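Local structure of PtLCIB4 H88A mutant (Phaeodactylum tricornutum, 5B5Z) at residues 16-25 with 117-125. The protein is a zinc-binding member of the LCIB group of beta-carbonic anhydrases, which probably interconverts carbon dioxide and bicarbonate. Numbering follows the deposited sequence.
Sequences VTLTAVKKAF and GVSWEGKWG
Trp124 and Phe25 meet at the tightly packed end of the contact, where the edge of the Phe25 ring is turned toward the indole face in an offset edge-to-face pair, planes at 79°; Phe25 CE2 comes to 3.7 Å from Trp124 CH2. With CG anti to the carbonyl carbon (chi1 -67°), the indole reaches alongside helix 16-24, its CZ2 corner 4.0 Å from Ala24 CB and its rim facing Ala20 O. Val118 CG2 lies over the centre of one indole face, while Val118 CG1 touches Val21 CG2 and Thr17 CG2. Ile246 of strand 238-247 and Val207 of helix 205-228 add to this apolar cluster. Further along, Thr17 OG1 donates to Ser119 O at 2.7 Å, tilted 28° from the carbonyl plane; Gly122 N grips the same oxygen from the opposite face, closing the type I turn 119-122. A valine in place of Thr17 would probably leave Ser119 O with the turn bond but without its link to the helix. Gly122 passes close to the helix, its O 3.8 Å from Ala20 CB. The outer side is looser: Val16 CG1 of an exposed residue lies 3.6 Å from Glu121 C, and a water joins Thr17 N to Trp120 O. A second water links Ala20 O to Trp124 NE1 at the indole edge. Ser119 OG accepts from Glu121 N, an ST turn, and also from Lys123 N. The contact is structural packing near the zinc site, not part of it: the N-terminal helix against the loop leaving strand 107-117, which carries zinc ligand His115 in this LCIB-family fold.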
ATOM      1  N   VAL A  16     -31.617   4.477  -3.414  1.00 31.59           N
ATOM      2  CA  VAL A  16     -31.584   4.033  -2.024  1.00 28.38           C
ATOM      3  C   VAL A  16     -30.204   4.217  -1.390  1.00 26.52           C
ATOM      4  O   VAL A  16     -30.079   4.662  -0.248  1.00 27.03           O
ATOM      5  CB  VAL A  16     -32.002   2.553  -1.919  1.00 29.14           C
ATOM      6  CG1 VAL A  16     -31.800   2.031  -0.505  1.00 32.32           C
ATOM      7  CG2 VAL A  16     -33.452   2.382  -2.371  1.00 35.82           C
ATOM      8  N   THR A  17     -29.169   3.892  -2.151  1.00 27.58           N
ATOM      9  CA  THR A  17     -27.805   4.032  -1.665  1.00 22.81           C
ATOM     10  C   THR A  17     -27.462   5.496  -1.445  1.00 24.00           C
ATOM     11  O   THR A  17     -26.953   5.861  -0.385  1.00 23.91           O
ATOM     12  CB  THR A  17     -26.791   3.402  -2.641  1.00 24.76           C
ATOM     13  OG1 THR A  17     -27.099   2.015  -2.809  1.00 27.21           O
ATOM     14  CG2 THR A  17     -25.371   3.536  -2.102  1.00 23.47           C
ATOM     15  N   LEU A  18     -27.750   6.336  -2.437  1.00 25.97           N
ATOM     16  CA  LEU A  18     -27.421   7.758  -2.345  1.00 24.75           C
ATOM     17  C   LEU A  18     -28.156   8.436  -1.185  1.00 24.97           C
ATOM     18  O   LEU A  18     -27.597   9.288  -0.496  1.00 22.68           O
ATOM     19  CB  LEU A  18     -27.728   8.472  -3.668  1.00 28.28           C
ATOM     20  CG  LEU A  18     -27.445   9.975  -3.727  1.00 28.52           C
ATOM     21  CD1 LEU A  18     -25.997  10.269  -3.355  1.00 29.65           C
ATOM     22  CD2 LEU A  18     -27.753  10.548  -5.107  1.00 32.56           C
ATOM     23  N   THR A  19     -29.407   8.052  -0.960  1.00 25.98           N
ATOM     24  CA  THR A  19     -30.153   8.586   0.176  1.00 26.48           C
ATOM     25  C   THR A  19     -29.461   8.256   1.496  1.00 23.62           C
ATOM     26  O   THR A  19     -29.298   9.123   2.356  1.00 23.12           O
ATOM     27  CB  THR A  19     -31.592   8.039   0.201  1.00 27.72           C
ATOM     28  OG1 THR A  19     -32.308   8.582  -0.915  1.00 35.05           O
ATOM     29  CG2 THR A  19     -32.294   8.421   1.507  1.00 30.64           C
ATOM     30  N   ALA A  20     -29.054   6.999   1.644  1.00 22.15           N
ATOM     31  CA  ALA A  20     -28.365   6.561   2.843  1.00 18.73           C
ATOM     32  C   ALA A  20     -27.090   7.374   3.061  1.00 19.89           C
ATOM     33  O   ALA A  20     -26.813   7.818   4.174  1.00 19.41           O
ATOM     34  CB  ALA A  20     -28.038   5.089   2.751  1.00 21.22           C
ATOM     35  N   VAL A  21     -26.342   7.590   1.983  1.00 20.30           N
ATOM     36  CA  VAL A  21     -25.082   8.323   2.063  1.00 19.40           C
ATOM     37  C   VAL A  21     -25.295   9.748   2.552  1.00 18.61           C
ATOM     38  O   VAL A  21     -24.603  10.199   3.462  1.00 19.63           O
ATOM     39  CB  VAL A  21     -24.356   8.361   0.693  1.00 16.57           C
ATOM     40  CG1 VAL A  21     -23.203   9.378   0.714  1.00 18.21           C
ATOM     41  CG2 VAL A  21     -23.858   6.956   0.338  1.00 20.11           C
ATOM     42  N   LYS A  22     -26.262  10.450   1.955  1.00 20.57           N
ATOM     43  CA  LYS A  22     -26.512  11.854   2.278  1.00 21.39           C
ATOM     44  C   LYS A  22     -27.198  11.996   3.643  1.00 17.72           C
ATOM     45  O   LYS A  22     -27.041  13.013   4.325  1.00 19.73           O
ATOM     46  CB  LYS A  22     -27.356  12.516   1.178  1.00 25.78           C
ATOM     47  CG  LYS A  22     -26.633  12.645  -0.168  1.00 26.09           C
ATOM     48  CD  LYS A  22     -25.249  13.263   0.006  1.00 24.79           C
ATOM     49  CE  LYS A  22     -24.558  13.470  -1.335  1.00 29.18           C
ATOM     50  NZ  LYS A  22     -25.303  14.450  -2.183  1.00 34.36           N
ATOM     51  N   LYS A  23     -27.908  10.953   4.051  1.00 19.86           N
ATOM     52  CA  LYS A  23     -28.572  10.940   5.352  1.00 21.02           C
ATOM     53  C   LYS A  23     -27.538  11.005   6.472  1.00 19.54           C
ATOM     54  O   LYS A  23     -27.672  11.775   7.423  1.00 19.90           O
ATOM     55  CB  LYS A  23     -29.436   9.679   5.502  1.00 25.65           C
ATOM     56  CG  LYS A  23     -30.849   9.900   5.996  1.00 31.88           C
ATOM     57  CD  LYS A  23     -31.501   8.575   6.387  1.00 28.56           C
ATOM     58  CE  LYS A  23     -32.433   8.777   7.593  1.00 27.94           C
ATOM     59  NZ  LYS A  23     -33.309   7.600   7.785  1.00 35.72           N
ATOM     60  N   ALA A  24     -26.468  10.224   6.334  1.00 17.86           N
ATOM     61  CA  ALA A  24     -25.484  10.121   7.402  1.00 16.87           C
ATOM     62  C   ALA A  24     -24.361  11.142   7.221  1.00 15.90           C
ATOM     63  O   ALA A  24     -23.784  11.623   8.197  1.00 15.43           O
ATOM     64  CB  ALA A  24     -24.910   8.704   7.462  1.00 17.75           C
ATOM     65  N   PHE A  25     -24.063  11.449   5.961  1.00 17.29           N
ATOM     66  CA  PHE A  25     -22.960  12.338   5.594  1.00 16.73           C
ATOM     67  C   PHE A  25     -23.423  13.381   4.573  1.00 18.84           C
ATOM     68  O   PHE A  25     -23.194  13.235   3.384  1.00 18.63           O
ATOM     69  CB  PHE A  25     -21.783  11.510   5.033  1.00 17.31           C
ATOM     70  CG  PHE A  25     -21.313  10.426   5.971  1.00 14.31           C
ATOM     71  CD1 PHE A  25     -20.546  10.747   7.076  1.00 16.41           C
ATOM     72  CD2 PHE A  25     -21.670   9.103   5.764  1.00 18.26           C
ATOM     73  CE1 PHE A  25     -20.137   9.775   7.960  1.00 15.57           C
ATOM     74  CE2 PHE A  25     -21.258   8.113   6.647  1.00 18.40           C
ATOM     75  CZ  PHE A  25     -20.483   8.455   7.745  1.00 15.65           C
ATOM     76  N   GLY A 117     -18.173   0.506   3.326  1.00 15.17           N
ATOM     77  CA  GLY A 117     -19.045   0.121   2.231  1.00 14.30           C
ATOM     78  C   GLY A 117     -20.491   0.473   2.521  1.00 13.91           C
ATOM     79  O   GLY A 117     -20.921   0.476   3.671  1.00 17.37           O
ATOM     80  N   VAL A 118     -21.225   0.813   1.473  1.00 16.19           N
ATOM     81  CA  VAL A 118     -22.668   0.976   1.613  1.00 15.44           C
ATOM     82  C   VAL A 118     -23.294   0.217   0.443  1.00 24.36           C
ATOM     83  O   VAL A 118     -22.835   0.333  -0.689  1.00 21.72           O
ATOM     84  CB  VAL A 118     -23.088   2.461   1.646  1.00 16.57           C
ATOM     85  CG1 VAL A 118     -22.684   3.195   0.365  1.00 22.31           C
ATOM     86  CG2 VAL A 118     -24.605   2.567   1.907  1.00 21.37           C
ATOM     87  N   SER A 119     -24.304  -0.595   0.732  1.00 23.88           N
ATOM     88  CA  SER A 119     -24.808  -1.540  -0.260  1.00 23.43           C
ATOM     89  C   SER A 119     -25.898  -0.926  -1.127  1.00 27.59           C
ATOM     90  O   SER A 119     -26.323   0.207  -0.909  1.00 25.05           O
ATOM     91  CB  SER A 119     -25.346  -2.801   0.415  1.00 25.02           C
ATOM     92  OG  SER A 119     -26.548  -2.529   1.117  1.00 27.01           O
ATOM     93  N   TRP A 120     -26.354  -1.695  -2.110  1.00 30.91           N
ATOM     94  CA  TRP A 120     -27.447  -1.261  -2.962  1.00 30.53           C
ATOM     95  C   TRP A 120     -28.721  -1.059  -2.137  1.00 32.31           C
ATOM     96  O   TRP A 120     -29.591  -0.284  -2.528  1.00 35.84           O
ATOM     97  CB  TRP A 120     -27.689  -2.270  -4.093  1.00 34.80           C
ATOM     98  CG  TRP A 120     -28.192  -3.599  -3.615  1.00 40.90           C
ATOM     99  CD1 TRP A 120     -27.478  -4.563  -2.960  1.00 41.13           C
ATOM    100  CD2 TRP A 120     -29.527  -4.112  -3.750  1.00 43.50           C
ATOM    101  NE1 TRP A 120     -28.284  -5.642  -2.682  1.00 44.71           N
ATOM    102  CE2 TRP A 120     -29.544  -5.392  -3.158  1.00 44.89           C
ATOM    103  CE3 TRP A 120     -30.703  -3.617  -4.318  1.00 46.27           C
ATOM    104  CZ2 TRP A 120     -30.697  -6.182  -3.118  1.00 50.08           C
ATOM    105  CZ3 TRP A 120     -31.849  -4.403  -4.274  1.00 47.53           C
ATOM    106  CH2 TRP A 120     -31.835  -5.668  -3.678  1.00 48.15           C
ATOM    107  N   GLU A 121     -28.812  -1.730  -0.988  1.00 31.20           N
ATOM    108  CA  GLU A 121     -29.964  -1.580  -0.087  1.00 31.61           C
ATOM    109  C   GLU A 121     -29.775  -0.501   0.980  1.00 34.45           C
ATOM    110  O   GLU A 121     -30.616  -0.365   1.877  1.00 29.65           O
ATOM    111  CB  GLU A 121     -30.269  -2.893   0.638  1.00 36.18           C
ATOM    112  CG  GLU A 121     -30.719  -4.053  -0.224  1.00 42.59           C
ATOM    113  CD  GLU A 121     -30.417  -5.392   0.442  1.00 49.79           C
ATOM    114  OE1 GLU A 121     -30.595  -5.497   1.675  1.00 48.96           O
ATOM    115  OE2 GLU A 121     -29.991  -6.340  -0.251  1.00 54.60           O
ATOM    116  N   GLY A 122     -28.666   0.236   0.914  1.00 26.40           N
ATOM    117  CA  GLY A 122     -28.382   1.287   1.881  1.00 26.09           C
ATOM    118  C   GLY A 122     -27.865   0.810   3.229  1.00 23.13           C
ATOM    119  O   GLY A 122     -27.936   1.536   4.229  1.00 28.05           O
ATOM    120  N   LYS A 123     -27.344  -0.411   3.272  1.00 24.03           N
ATOM    121  CA  LYS A 123     -26.813  -0.976   4.512  1.00 24.89           C
ATOM    122  C   LYS A 123     -25.321  -0.635   4.633  1.00 21.44           C
ATOM    123  O   LYS A 123     -24.559  -0.839   3.680  1.00 25.04           O
ATOM    124  CB  LYS A 123     -27.026  -2.496   4.540  1.00 28.76           C
ATOM    125  CG  LYS A 123     -26.395  -3.219   5.719  1.00 32.07           C
ATOM    126  CD  LYS A 123     -26.714  -4.718   5.694  1.00 35.54           C
ATOM    127  CE  LYS A 123     -26.380  -5.401   7.023  1.00 40.06           C
ATOM    128  NZ  LYS A 123     -27.550  -5.457   7.953  1.00 46.50           N
ATOM    129  N   TRP A 124     -24.915  -0.111   5.786  1.00 19.82           N
ATOM    130  CA  TRP A 124     -23.515   0.283   6.004  1.00 18.52           C
ATOM    131  C   TRP A 124     -22.642  -0.893   6.428  1.00 21.41           C
ATOM    132  O   TRP A 124     -23.112  -1.833   7.063  1.00 21.86           O
ATOM    133  CB  TRP A 124     -23.430   1.389   7.063  1.00 18.36           C
ATOM    134  CG  TRP A 124     -24.034   2.673   6.617  1.00 17.91           C
ATOM    135  CD1 TRP A 124     -25.287   3.146   6.913  1.00 19.76           C
ATOM    136  CD2 TRP A 124     -23.425   3.652   5.765  1.00 19.04           C
ATOM    137  NE1 TRP A 124     -25.486   4.363   6.302  1.00 18.18           N
ATOM    138  CE2 TRP A 124     -24.358   4.696   5.589  1.00 18.93           C
ATOM    139  CE3 TRP A 124     -22.172   3.749   5.135  1.00 18.14           C
ATOM    140  CZ2 TRP A 124     -24.082   5.823   4.816  1.00 20.13           C
ATOM    141  CZ3 TRP A 124     -21.900   4.863   4.377  1.00 17.26           C
ATOM    142  CH2 TRP A 124     -22.853   5.891   4.221  1.00 19.81           C
ATOM    143  N   GLY A 125     -21.359  -0.836   6.079  1.00 15.89           N
ATOM    144  CA  GLY A 125     -20.415  -1.836   6.541  1.00 17.07           C
ATOM    145  C   GLY A 125     -20.235  -2.999   5.593  1.00 18.27           C
ATOM    146  O   GLY A 125     -19.588  -3.982   5.942  1.00 19.77           O
TER
HETATM  147  O   HOH W   1     -29.461   1.861  -4.714  1.00 37.77           O
HETATM  148  O   HOH W   2     -27.710   6.308   6.355  1.00 19.75           O